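Local structure of probable exosome complex exonuclease 1 (Archaeoglobus fulgidus, 3M7N) at residues M158-A163 with L227-M232. The protein probably serves as the catalytic subunit of the archaeal exosome, degrading RNA from its 3' end and also able to add heteromeric RNA tails. The protein carries 1 engineered substitution. Residues are numbered along the deposited sequence; the frame is centred on the assembly and turned at random.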
# COMPACT_ATOMS: atom_id res chain seq x y z
N MET E 158 -29.76 17.49 11.81
CA MET E 158 -28.44 17.97 12.09
C MET E 158 -27.75 17.19 13.20
O MET E 158 -28.38 16.50 14.00
CB MET E 158 -28.52 19.46 12.44
CG MET E 158 -28.55 20.34 11.20
SD MET E 158 -26.88 20.94 10.95
CE MET E 158 -26.37 20.86 12.67
N ILE E 159 -26.44 17.31 13.24
CA ILE E 159 -25.66 16.63 14.24
C ILE E 159 -25.10 17.70 15.14
O ILE E 159 -24.50 18.67 14.68
CB ILE E 159 -24.52 15.81 13.57
CG1 ILE E 159 -25.08 14.54 12.92
CG2 ILE E 159 -23.47 15.45 14.58
CD1 ILE E 159 -25.70 13.55 13.91
N THR E 160 -25.30 17.56 16.44
CA THR E 160 -24.85 18.57 17.36
C THR E 160 -24.16 17.89 18.53
O THR E 160 -24.59 16.84 19.01
CB THR E 160 -26.04 19.47 17.85
OG1 THR E 160 -26.78 19.96 16.71
CG2 THR E 160 -25.53 20.65 18.68
N SER E 161 -23.09 18.49 19.01
CA SER E 161 -22.21 17.74 19.87
C SER E 161 -21.63 18.59 20.99
O SER E 161 -21.22 19.73 20.76
CB SER E 161 -21.09 17.12 19.00
OG SER E 161 -20.09 16.51 19.79
N VAL E 162 -21.61 18.04 22.20
CA VAL E 162 -20.88 18.61 23.33
C VAL E 162 -20.46 17.49 24.28
O VAL E 162 -21.09 16.44 24.32
CB VAL E 162 -21.77 19.51 24.24
CG1 VAL E 162 -21.04 20.80 24.60
CG2 VAL E 162 -23.11 19.76 23.63
N ALA E 163 -19.46 17.77 25.10
CA ALA E 163 -19.07 16.86 26.17
C ALA E 163 -19.54 17.41 27.52
O ALA E 163 -19.67 18.61 27.70
CB ALA E 163 -17.56 16.65 26.19
N LEU E 227 -28.81 21.88 22.49
CA LEU E 227 -29.83 22.77 21.92
C LEU E 227 -29.32 24.19 21.75
O LEU E 227 -29.69 24.87 20.80
CB LEU E 227 -31.11 22.76 22.74
CG LEU E 227 -31.94 21.52 22.43
CD1 LEU E 227 -33.07 21.33 23.43
CD2 LEU E 227 -32.46 21.55 20.99
N GLN E 228 -28.46 24.65 22.66
CA GLN E 228 -27.88 25.98 22.52
C GLN E 228 -26.98 26.06 21.28
O GLN E 228 -27.17 26.91 20.42
CB GLN E 228 -27.11 26.39 23.79
CG GLN E 228 -28.02 26.61 25.01
CD GLN E 228 -27.31 27.11 26.27
OE1 GLN E 228 -27.94 27.71 27.15
NE2 GLN E 228 -26.01 26.87 26.37
N ILE E 229 -26.01 25.15 21.19
CA ILE E 229 -25.10 25.08 20.04
C ILE E 229 -25.89 24.94 18.74
O ILE E 229 -25.59 25.60 17.74
CB ILE E 229 -24.14 23.89 20.16
CG1 ILE E 229 -23.27 24.04 21.39
CG2 ILE E 229 -23.27 23.74 18.90
CD1 ILE E 229 -22.42 22.83 21.64
N TYR E 230 -26.90 24.09 18.75
CA TYR E 230 -27.66 23.86 17.54
C TYR E 230 -28.22 25.15 16.93
O TYR E 230 -28.15 25.35 15.71
CB TYR E 230 -28.78 22.88 17.78
CG TYR E 230 -29.76 22.90 16.66
CD1 TYR E 230 -29.48 22.25 15.46
CD2 TYR E 230 -30.96 23.59 16.77
CE1 TYR E 230 -30.37 22.27 14.42
CE2 TYR E 230 -31.86 23.62 15.74
CZ TYR E 230 -31.56 22.95 14.56
OH TYR E 230 -32.45 22.98 13.52
N GLU E 231 -28.79 26.02 17.78
CA GLU E 231 -29.29 27.30 17.28
C GLU E 231 -28.16 28.12 16.66
O GLU E 231 -28.38 28.84 15.69
CB GLU E 231 -30.03 28.09 18.37
CG GLU E 231 -31.49 27.61 18.60
CD GLU E 231 -32.41 27.79 17.37
OE1 GLU E 231 -32.34 28.84 16.68
OE2 GLU E 231 -33.24 26.88 17.11
N MET E 232 -26.94 28.01 17.19
CA MET E 232 -25.81 28.69 16.55
C MET E 232 -25.55 28.16 15.13
O MET E 232 -25.27 28.93 14.20
CB MET E 232 -24.54 28.61 17.40
CG MET E 232 -24.75 29.11 18.82
SD MET E 232 -23.28 29.01 19.88
CE MET E 232 -24.06 28.92 21.50
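In the second half of this RNase PH-type subunit, the long C-terminal helix 212-248 packs across the four-stranded antiparallel sheet, and here it crosses strand 158-167: the axes of 227-232 and 158-163 approach to 7.8 Å, with 133° between their N-to-C directions. T160 sits at the centre of the crossing, its CA 6.0 Å from that of Y230. Its methyl CG2, anti to the backbone N, lies against the helix, 3.8 Å from I229 CB. The other branch, OG1, comes to the edge of the Y230 ring, close to its plane, and sits 3.7 Å from Y230 CB without bonding to the tyrosine; the hydroxyl is hydrogen-bonded instead to Q233 NE2, one turn further along the helix. A valine here would remove the hydroxyl and with it the bond to Q233, which would probably loosen the hold between strand and helix. Toward the start of the strand, M158 CB meets the same ring edge at CE1, 3.9 Å away. Toward A163, the extended I229 chain, chi2 173°, carries CD1 to the fork of V162, 3.7 Å from its CG2, and to 3.4 Å from S161 O. L26, in a loop, touches both I229 and V162, while another protein chain packs on M158 and Y230. No hydrogen bond joins the two segments themselves, so here strand and helix are held mainly by shape and buried apolar contact.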